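Long-range contacts in putative retaining b-glycosidase (Saccharophagus degradans, PDB 5A95), which hydrolyses beta-glucans, probably cleaving mixed-linkage beta-1,3/1,4 chains with retention of anomeric configuration: residues V127-N131 / Y175-V181; P255-K259 / H303-D308; A74-L79 / D333-S337. The protein carries 1 engineered substitution. All blocks are in the same frame, centred on the assembly; numbering follows the deposited sequence.

Contact 1: V127-N131 / Y175-V181. Unlike the reference sequence in segment 175-181: Gln-176 (reference Lys). With MG (magnesium ion), chain G.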
loop_
_atom_site.group_PDB
_atom_site.type_symbol
_atom_site.label_atom_id
_atom_site.label_comp_id
_atom_site.label_asym_id
_atom_site.label_seq_id
_atom_site.Cartn_x
_atom_site.Cartn_y
_atom_site.Cartn_z
ATOM N N VAL A 127 15.950 24.741 11.073
ATOM C CA VAL A 127 15.266 25.960 10.667
ATOM C C VAL A 127 15.785 27.127 11.506
ATOM O O VAL A 127 16.120 28.187 10.983
ATOM C CB VAL A 127 13.722 25.828 10.776
ATOM C CG1 VAL A 127 13.039 27.161 10.545
ATOM C CG2 VAL A 127 13.213 24.805 9.764
ATOM N N ARG A 128 15.846 26.945 12.824
ATOM C CA ARG A 128 16.309 28.008 13.691
ATOM C C ARG A 128 17.766 28.369 13.398
ATOM O O ARG A 128 18.123 29.545 13.312
ATOM C CB ARG A 128 16.151 27.604 15.150
ATOM C CG ARG A 128 14.703 27.614 15.604
ATOM C CD ARG A 128 14.590 27.498 17.120
ATOM N NE ARG A 128 14.918 26.136 17.547
ATOM C CZ ARG A 128 14.050 25.121 17.588
ATOM N NH1 ARG A 128 12.775 25.308 17.271
ATOM N NH2 ARG A 128 14.454 23.913 17.972
ATOM N N TRP A 129 18.595 27.350 13.243
ATOM C CA TRP A 129 20.013 27.583 12.954
ATOM C C TRP A 129 20.191 28.333 11.640
ATOM O O TRP A 129 20.945 29.308 11.554
ATOM C CB TRP A 129 20.777 26.267 12.887
ATOM C CG TRP A 129 20.794 25.466 14.129
ATOM C CD1 TRP A 129 20.602 25.899 15.412
ATOM C CD2 TRP A 129 21.050 24.061 14.214
ATOM N NE1 TRP A 129 20.682 24.846 16.270
ATOM C CE2 TRP A 129 20.968 23.704 15.569
ATOM C CE3 TRP A 129 21.333 23.074 13.274
ATOM C CZ2 TRP A 129 21.157 22.401 16.000
ATOM C CZ3 TRP A 129 21.515 21.778 13.697
ATOM C CH2 TRP A 129 21.416 21.450 15.045
ATOM N N ALA A 130 19.534 27.832 10.594
ATOM C CA ALA A 130 19.657 28.442 9.285
ATOM C C ALA A 130 19.134 29.885 9.321
ATOM O O ALA A 130 19.759 30.790 8.770
ATOM C CB ALA A 130 18.895 27.606 8.250
ATOM N N ASN A 131 17.968 30.101 9.924
ATOM C CA ASN A 131 17.435 31.456 10.023
ATOM C C ASN A 131 18.362 32.391 10.795
ATOM O O ASN A 131 18.527 33.545 10.416
ATOM C CB ASN A 131 16.052 31.412 10.630
ATOM C CG ASN A 131 15.490 32.778 10.925
ATOM O OD1 ASN A 131 15.449 33.182 12.092
ATOM N ND2 ASN A 131 15.091 33.499 9.899
ATOM N N TYR A 175 5.711 23.853 8.357
ATOM C CA TYR A 175 6.545 24.978 7.946
ATOM C C TYR A 175 5.800 26.017 7.093
ATOM O O TYR A 175 6.412 26.798 6.378
ATOM C CB TYR A 175 7.851 24.499 7.299
ATOM C CG TYR A 175 8.610 23.614 8.251
ATOM C CD1 TYR A 175 9.074 24.117 9.476
ATOM C CD2 TYR A 175 8.807 22.262 7.977
ATOM C CE1 TYR A 175 9.702 23.296 10.387
ATOM C CE2 TYR A 175 9.427 21.444 8.888
ATOM C CZ TYR A 175 9.868 21.949 10.099
ATOM O OH TYR A 175 10.461 21.083 10.985
ATOM N N GLN A 176 4.476 26.079 7.246
ATOM C CA GLN A 176 3.715 27.084 6.527
ATOM C C GLN A 176 4.255 28.479 6.877
ATOM O O GLN A 176 4.496 28.772 8.044
ATOM C CB GLN A 176 2.235 27.000 6.885
ATOM C CG GLN A 176 1.381 27.882 6.009
ATOM C CD GLN A 176 -0.101 27.831 6.335
ATOM O OE1 GLN A 176 -0.558 27.005 7.118
ATOM N NE2 GLN A 176 -0.853 28.691 5.692
ATOM N N ASN A 177 4.459 29.296 5.852
ATOM C CA ASN A 177 4.842 30.711 6.063
ATOM C C ASN A 177 6.231 30.853 6.733
ATOM O O ASN A 177 6.462 31.790 7.482
ATOM C CB ASN A 177 3.739 31.420 6.889
ATOM C CG ASN A 177 3.899 32.941 6.962
ATOM O OD1 ASN A 177 4.300 33.577 6.003
ATOM N ND2 ASN A 177 3.576 33.514 8.123
ATOM N N VAL A 178 7.145 29.931 6.450
ATOM C CA VAL A 178 8.520 29.952 6.962
ATOM C C VAL A 178 9.474 30.215 5.780
ATOM O O VAL A 178 9.699 29.334 4.934
ATOM C CB VAL A 178 8.907 28.656 7.687
ATOM C CG1 VAL A 178 10.360 28.652 8.119
ATOM C CG2 VAL A 178 8.022 28.412 8.909
ATOM N N PRO A 179 10.037 31.427 5.694
ATOM C CA PRO A 179 10.889 31.731 4.533
ATOM C C PRO A 179 12.156 30.880 4.459
ATOM O O PRO A 179 12.655 30.599 3.380
ATOM C CB PRO A 179 11.258 33.209 4.746
ATOM C CG PRO A 179 11.029 33.445 6.191
ATOM C CD PRO A 179 9.864 32.604 6.566
ATOM N N THR A 180 12.674 30.492 5.610
ATOM C CA THR A 180 13.932 29.751 5.699
ATOM C C THR A 180 13.867 28.447 4.904
ATOM O O THR A 180 14.853 28.033 4.357
ATOM C CB THR A 180 14.221 29.431 7.167
ATOM O OG1 THR A 180 14.128 30.644 7.921
ATOM C CG2 THR A 180 15.553 28.806 7.366
ATOM N N VAL A 181 12.694 27.817 4.918
ATOM C CA VAL A 181 12.485 26.546 4.245
ATOM C C VAL A 181 11.991 26.886 2.836
ATOM O O VAL A 181 10.860 27.284 2.658
ATOM C CB VAL A 181 11.501 25.662 5.012
ATOM C CG1 VAL A 181 11.320 24.354 4.290
ATOM C CG2 VAL A 181 11.990 25.388 6.440
HETATM MG MG MG G . 8.831 28.160 3.184
HETATM O O HOH W 1 8.120 26.254 4.233
HETATM O O HOH W 2 6.523 28.977 3.479
HETATM O O HOH W 3 8.416 29.188 1.098
#
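The ring of Tyr-175 takes Val-127 obliquely, methyl CG2 lying 3.9 Å from CE1, while the phenol OH is hydrogen-bonded to Asp-124. The side chain of Asn-131, which carries the other flat group, crosses that of Thr-180 at about a right angle, with Thr-180 OG1 3.4 Å from Asn-131 CB. The polar ends of both residues turn to Lys-46 and Gln-48: Gln-48 OE1 accepts from Thr-180 OG1 and Asn-131 ND2, and Asn-131 OD1 accepts from Lys-46 N.

Between these groups the packing is apolar. Val-127 splits its two methyls over the loop: with CG1 anti to the backbone N (chi1 172°), that branch meets Val-178 CG1 tip to tip at 3.9 Å, and CG2, on the Tyr-175 side, crosses Val-181 and comes within 3.6 Å of its CG2. Thr-180 CG2 fills the next notch up the helix, 3.7 Å from Ala-130 CB.

The loop making this surface is shaped by a type II turn from Tyr-175 to Val-178 and by a magnesium ion, to which Val-178 O and Val-181 O each bind at 2.3 Å. Three waters join them, one of which also donates to Tyr-175 O. The ion thus grips both ends of the piece that carries Thr-180.

In the barrel, helix 116-133 packs here against the link from helix 161-174 into strand 181-185, at the N-terminal end of that strand. Strand 136-144 lies beneath both: Leu-137 touches Val-127 and Ala-130 and pairs its backbone with Thr-180, and Leu-139 meets Val-181.

Contact 2: P255-K259 / H303-D308. With BGC (beta-D-glucopyranose), chain D.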
loop_
_atom_site.group_PDB
_atom_site.type_symbol
_atom_site.label_atom_id
_atom_site.label_comp_id
_atom_site.label_asym_id
_atom_site.label_seq_id
_atom_site.Cartn_x
_atom_site.Cartn_y
_atom_site.Cartn_z
ATOM N N PRO A 255 24.247 16.395 -12.072
ATOM C CA PRO A 255 25.226 16.192 -13.119
ATOM C C PRO A 255 26.609 15.765 -12.582
ATOM O O PRO A 255 27.610 16.502 -12.681
ATOM C CB PRO A 255 25.290 17.560 -13.765
ATOM C CG PRO A 255 25.089 18.509 -12.606
ATOM C CD PRO A 255 24.064 17.827 -11.759
ATOM N N TYR A 256 26.685 14.552 -12.046
ATOM C CA TYR A 256 27.966 13.993 -11.678
ATOM C C TYR A 256 28.871 13.834 -12.920
ATOM O O TYR A 256 28.366 13.753 -14.052
ATOM C CB TYR A 256 27.735 12.699 -10.944
ATOM C CG TYR A 256 27.303 12.856 -9.499
ATOM C CD1 TYR A 256 28.103 13.512 -8.578
ATOM C CD2 TYR A 256 26.135 12.269 -9.032
ATOM C CE1 TYR A 256 27.746 13.605 -7.249
ATOM C CE2 TYR A 256 25.789 12.334 -7.696
ATOM C CZ TYR A 256 26.585 13.014 -6.811
ATOM O OH TYR A 256 26.211 13.069 -5.477
ATOM N N PRO A 257 30.197 13.749 -12.702
ATOM C CA PRO A 257 31.107 13.855 -13.833
ATOM C C PRO A 257 30.993 12.813 -14.931
ATOM O O PRO A 257 31.251 13.113 -16.100
ATOM C CB PRO A 257 32.520 13.779 -13.189
ATOM C CG PRO A 257 32.308 13.248 -11.809
ATOM C CD PRO A 257 30.935 13.769 -11.421
ATOM N N GLN A 258 30.594 11.589 -14.560
ATOM C CA GLN A 258 30.540 10.479 -15.519
ATOM C C GLN A 258 29.132 10.236 -16.058
ATOM O O GLN A 258 28.937 9.308 -16.824
ATOM C CB GLN A 258 31.128 9.202 -14.934
ATOM C CG GLN A 258 32.581 9.371 -14.510
ATOM C CD GLN A 258 33.088 8.179 -13.757
ATOM O OE1 GLN A 258 32.686 7.928 -12.617
ATOM N NE2 GLN A 258 33.984 7.434 -14.379
ATOM N N LYS A 259 28.167 11.106 -15.736
ATOM C CA LYS A 259 26.856 10.985 -16.356
ATOM C C LYS A 259 26.908 11.232 -17.867
ATOM O O LYS A 259 26.364 10.460 -18.648
ATOM C CB LYS A 259 25.837 11.918 -15.712
ATOM C CG LYS A 259 25.547 11.611 -14.246
ATOM C CD LYS A 259 25.045 10.187 -13.955
ATOM C CE LYS A 259 23.670 9.900 -14.499
ATOM N NZ LYS A 259 23.150 8.584 -14.032
ATOM N N HIS A 303 33.620 5.694 -6.946
ATOM C CA HIS A 303 32.701 4.834 -7.657
ATOM C C HIS A 303 32.126 5.612 -8.848
ATOM O O HIS A 303 32.075 6.828 -8.806
ATOM C CB HIS A 303 31.540 4.438 -6.732
ATOM C CG HIS A 303 30.820 5.610 -6.121
ATOM N ND1 HIS A 303 31.274 6.263 -4.989
ATOM C CD2 HIS A 303 29.668 6.235 -6.474
ATOM C CE1 HIS A 303 30.437 7.232 -4.668
ATOM N NE2 HIS A 303 29.453 7.237 -5.553
ATOM N N ILE A 304 31.710 4.918 -9.909
ATOM C CA ILE A 304 30.942 5.545 -11.000
ATOM C C ILE A 304 29.606 5.963 -10.369
ATOM O O ILE A 304 29.027 5.183 -9.613
ATOM C CB ILE A 304 30.738 4.550 -12.168
ATOM C CG1 ILE A 304 32.092 4.144 -12.783
ATOM C CG2 ILE A 304 29.832 5.102 -13.251
ATOM C CD1 ILE A 304 32.050 2.899 -13.653
ATOM N N PRO A 305 29.106 7.188 -10.665
ATOM C CA PRO A 305 29.567 8.116 -11.686
ATOM C C PRO A 305 30.325 9.337 -11.164
ATOM O O PRO A 305 30.278 10.405 -11.798
ATOM C CB PRO A 305 28.251 8.562 -12.315
ATOM C CG PRO A 305 27.353 8.720 -11.130
ATOM C CD PRO A 305 27.740 7.554 -10.221
ATOM N N VAL A 306 31.014 9.228 -10.026
ATOM C CA VAL A 306 31.626 10.380 -9.379
ATOM C C VAL A 306 33.152 10.473 -9.523
ATOM O O VAL A 306 33.763 11.368 -8.936
ATOM C CB VAL A 306 31.254 10.476 -7.872
ATOM C CG1 VAL A 306 29.735 10.473 -7.726
ATOM C CG2 VAL A 306 31.866 9.359 -7.026
ATOM N N LYS A 307 33.753 9.604 -10.332
ATOM C CA LYS A 307 35.202 9.607 -10.499
ATOM C C LYS A 307 35.632 10.639 -11.522
ATOM O O LYS A 307 35.032 10.728 -12.584
ATOM C CB LYS A 307 35.705 8.236 -10.948
ATOM C CG LYS A 307 35.444 7.077 -9.998
ATOM C CD LYS A 307 36.031 5.787 -10.585
ATOM C CE LYS A 307 36.012 4.651 -9.595
ATOM N NZ LYS A 307 36.665 3.475 -10.219
ATOM N N ASP A 308 36.671 11.395 -11.207
ATOM C CA ASP A 308 37.191 12.413 -12.121
ATOM C C ASP A 308 38.571 12.834 -11.678
ATOM O O ASP A 308 38.907 12.738 -10.497
ATOM C CB ASP A 308 36.274 13.636 -12.169
ATOM C CG ASP A 308 36.585 14.559 -13.340
ATOM O OD1 ASP A 308 36.196 14.191 -14.468
ATOM O OD2 ASP A 308 37.199 15.621 -13.114
HETATM C C2 BGC D . 22.882 9.262 -4.065
HETATM C C3 BGC D . 23.670 9.525 -2.784
HETATM C C4 BGC D . 25.031 8.823 -2.873
HETATM C C5 BGC D . 25.753 9.259 -4.133
HETATM C C6 BGC D . 27.115 8.623 -4.271
HETATM C C1 BGC D . 23.700 9.413 -5.345
HETATM O O1 BGC D . 23.144 8.720 -6.434
HETATM O O2 BGC D . 21.679 10.117 -4.089
HETATM O O3 BGC D . 22.837 9.102 -1.659
HETATM O O4 BGC D . 25.909 9.024 -1.756
HETATM O O5 BGC D . 24.964 8.806 -5.227
HETATM O O6 BGC D . 27.562 8.975 -5.582
#
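Tyr-256 and Val-306 lie side by side and point the same way, and in the conformer modelled Val-306 CG1 lies over one face of the phenol ring as a CH-pi contact, 3.7 Å from the ring centroid. The valine serves two rings at once. Its chi1 of -55° leaves CG2 wedged between backbone N and carbonyl carbon, and this second methyl lies over the centre of the His-303 imidazole, 3.4 Å above its plane. With ND1 hydrogen-bonded to Gly-301 O, His-303 presents NE2 at its edge to O6 of the chain D glucose, a nearly straight hydrogen bond (174°) of 2.6 Å whose proton could belong to either atom. Glucose C1 approaches Tyr-256 obliquely, and the tyrosine OH bonds to Gln-291.

The two segments belong to the loops following the adjacent parallel strands 250-252 and 287-289, at the C-terminal mouth of the (beta/alpha)8 barrel, where family 5 enzymes bind their glycans. Each contains a tight turn. In the second, the cis peptide before Pro-305 makes a type VI turn closed by Val-306 N and His-303 O, 2.9 Å apart.

Gln-258 reaches obliquely across Lys-307 and makes two bonds at and just after that turn: its backbone N donates to Pro-305 O at 3.0 Å, and its OE1 accepts from Lys-307 N, also at 3.0 Å, with the donor 59° out of the amide carbonyl plane. Pro-257 rests its CD 3.4 Å from the same Pro-305 O. Lys-259 runs alongside the Pro-305 ring, CD to CG 3.9 Å, before its NZ reaches Asn-231.

Contact 3: A74-L79 / D333-S337. With BGC (beta-D-glucopyranose), chain B; BGC (beta-D-glucopyranose), chain C.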
loop_
_atom_site.group_PDB
_atom_site.type_symbol
_atom_site.label_atom_id
_atom_site.label_comp_id
_atom_site.label_asym_id
_atom_site.label_seq_id
_atom_site.Cartn_x
_atom_site.Cartn_y
_atom_site.Cartn_z
ATOM N N ALA A 74 24.832 15.299 5.703
ATOM C CA ALA A 74 24.256 13.966 5.820
ATOM C C ALA A 74 22.858 13.997 6.457
ATOM O O ALA A 74 22.416 15.002 7.010
ATOM C CB ALA A 74 25.187 13.026 6.606
ATOM N N ASP A 75 22.176 12.850 6.395
ATOM C CA ASP A 75 20.905 12.682 7.085
ATOM C C ASP A 75 21.040 13.019 8.580
ATOM O O ASP A 75 22.038 12.696 9.222
ATOM C CB ASP A 75 20.424 11.232 6.918
ATOM C CG ASP A 75 19.167 10.936 7.677
ATOM O OD1 ASP A 75 19.280 10.509 8.847
ATOM O OD2 ASP A 75 18.062 11.059 7.095
ATOM N N THR A 76 19.998 13.637 9.117
ATOM C CA THR A 76 19.971 14.083 10.501
ATOM C C THR A 76 20.272 12.944 11.459
ATOM O O THR A 76 21.019 13.116 12.408
ATOM C CB THR A 76 18.575 14.687 10.803
ATOM O OG1 THR A 76 18.339 15.811 9.943
ATOM C CG2 THR A 76 18.441 15.114 12.241
ATOM N N GLY A 77 19.664 11.785 11.226
ATOM C CA GLY A 77 19.882 10.634 12.083
ATOM C C GLY A 77 21.325 10.134 12.060
ATOM O O GLY A 77 21.867 9.709 13.071
ATOM N N LYS A 78 21.947 10.135 10.883
ATOM C CA LYS A 78 23.343 9.747 10.759
ATOM C C LYS A 78 24.170 10.671 11.641
ATOM O O LYS A 78 25.022 10.223 12.394
ATOM C CB LYS A 78 23.784 9.815 9.287
ATOM C CG LYS A 78 25.230 9.402 9.014
ATOM C CD LYS A 78 26.211 10.549 9.214
ATOM C CE LYS A 78 27.596 10.136 8.741
ATOM N NZ LYS A 78 28.630 11.135 9.071
ATOM N N LEU A 79 23.942 11.974 11.519
ATOM C CA LEU A 79 24.689 12.958 12.291
ATOM C C LEU A 79 24.440 12.840 13.796
ATOM O O LEU A 79 25.401 12.873 14.600
ATOM C CB LEU A 79 24.397 14.354 11.766
ATOM C CG LEU A 79 24.980 14.625 10.366
ATOM C CD1 LEU A 79 24.385 15.905 9.805
ATOM C CD2 LEU A 79 26.501 14.689 10.413
ATOM N N ASP A 333 30.417 16.056 4.519
ATOM C CA ASP A 333 30.474 14.978 5.485
ATOM C C ASP A 333 31.799 14.283 5.273
ATOM O O ASP A 333 32.242 14.181 4.129
ATOM C CB ASP A 333 29.333 13.976 5.209
ATOM C CG ASP A 333 29.150 13.000 6.334
ATOM O OD1 ASP A 333 28.579 13.407 7.367
ATOM O OD2 ASP A 333 29.613 11.832 6.225
ATOM N N PRO A 334 32.448 13.784 6.353
ATOM C CA PRO A 334 33.712 13.051 6.170
ATOM C C PRO A 334 33.551 11.557 5.873
ATOM O O PRO A 334 34.534 10.890 5.578
ATOM C CB PRO A 334 34.429 13.254 7.515
ATOM C CG PRO A 334 33.323 13.343 8.498
ATOM C CD PRO A 334 32.175 14.015 7.785
ATOM N N ASP A 335 32.339 11.028 5.981
ATOM C CA ASP A 335 32.080 9.598 5.820
ATOM C C ASP A 335 31.396 9.252 4.514
ATOM O O ASP A 335 31.824 8.343 3.801
ATOM C CB ASP A 335 31.240 9.054 6.990
ATOM C CG ASP A 335 31.855 9.343 8.317
ATOM O OD1 ASP A 335 33.029 9.006 8.475
ATOM O OD2 ASP A 335 31.187 9.903 9.200
ATOM N N TRP A 336 30.326 9.970 4.186
ATOM C CA TRP A 336 29.587 9.762 2.964
ATOM C C TRP A 336 30.327 10.420 1.805
ATOM O O TRP A 336 30.812 11.535 1.937
ATOM C CB TRP A 336 28.200 10.384 3.116
ATOM C CG TRP A 336 27.281 9.625 3.985
ATOM C CD1 TRP A 336 27.582 8.545 4.783
ATOM C CD2 TRP A 336 25.886 9.855 4.122
ATOM N NE1 TRP A 336 26.429 8.092 5.405
ATOM C CE2 TRP A 336 25.380 8.891 5.031
ATOM C CE3 TRP A 336 25.007 10.803 3.575
ATOM C CZ2 TRP A 336 24.035 8.834 5.383
ATOM C CZ3 TRP A 336 23.648 10.728 3.921
ATOM C CH2 TRP A 336 23.185 9.758 4.814
ATOM N N SER A 337 30.381 9.730 0.675
ATOM C CA SER A 337 31.229 10.144 -0.434
ATOM C C SER A 337 30.418 10.496 -1.695
ATOM O O SER A 337 29.283 10.057 -1.855
ATOM C CB SER A 337 32.213 9.025 -0.765
ATOM O OG SER A 337 31.530 7.874 -1.202
HETATM C C2 BGC B . 27.249 7.866 -0.138
HETATM C C3 BGC B . 27.183 6.690 0.820
HETATM C C4 BGC B . 25.983 6.799 1.734
HETATM C C5 BGC B . 24.704 7.022 0.927
HETATM C C6 BGC B . 23.508 7.368 1.776
HETATM C C1 BGC B . 25.927 7.906 -0.886
HETATM O O2 BGC B . 28.351 7.642 -1.015
HETATM O O3 BGC B . 28.372 6.693 1.622
HETATM O O4 BGC B . 25.851 5.585 2.468
HETATM O O5 BGC B . 24.881 8.114 0.044
HETATM O O6 BGC B . 22.376 7.586 0.940
HETATM C C2 BGC C . 30.595 5.868 1.999
HETATM C C3 BGC C . 31.559 4.719 1.785
HETATM C C4 BGC C . 30.904 3.414 2.170
HETATM C C5 BGC C . 29.619 3.242 1.385
HETATM C C6 BGC C . 28.882 1.963 1.766
HETATM C C1 BGC C . 29.285 5.628 1.299
HETATM O O2 BGC C . 31.194 7.075 1.509
HETATM O O3 BGC C . 32.699 4.913 2.618
HETATM O O4 BGC C . 31.826 2.351 1.916
HETATM O O5 BGC C . 28.750 4.342 1.672
HETATM O O6 BGC C . 28.491 2.028 3.151
HETATM O O HOH W 4 27.255 15.828 7.181
#
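Charge joins Lys-78 to two carboxylates. Its NZ bonds at 2.8 Å to the syn lone pair of Asp-333 OD1 and at 2.8 Å to the anti lone pair of Asp-335 OD2, with a weaker bond to Asp-333 OD2. Bent at chi2 (-85°), the lysine chain slides past Trp-336.

Hydrogen bonds fix Asp-333: OD2 accepts from Asp-335 N, an Asx turn, and at 2.9 Å from Trp-336 N, completing an Asx motif, while a water links OD1 to Ala-74 N.

Ring contacts centre on the indole. Ala-74 CB (3.7 Å above the plane) and Lys-78 CE cover one face; C4 of the chain B glucose lies over the opposite one, and Trp-32 of a second subunit meets the ring edge-to-face. Were Trp-336 an alanine, the chain B glucose would probably lose its aromatic platform and a gap would open over Ala-74 CB.

Toward the glycan, Asp-335 O accepts from O2 of the chain C glucose and Ser-337 O from O2 of the chain B glucose, both at 2.7 Å.

One ammonium faces two carboxylates, so the cluster probably stays net negative. Asp-333 takes both Lys-78 and Trp-336 N, likely steadying the indole under the sugar.

All three contacts belong to one (beta/alpha)8 barrel. Contact 3 closes the largest loop, from the end of strand 65-72 to that of strand 326-329, neighbours in the sheet; contacts 1 and 2 are nested inside it, one after the other. Contacts 2 and 3 both lie on the glycan-binding side, centres 20 Å apart, and touch where His-303 CE1 comes 3.7 Å from Ser-337 OG, so the two loops meet beside the bound glycan. Contact 1 lies across the chain's centre from contact 2, centres 33 Å apart, and 22 Å from contact 3 by centres, though nearest atoms there are about 7 Å apart. It sits at a magnesium site; the others shape the glycan cleft.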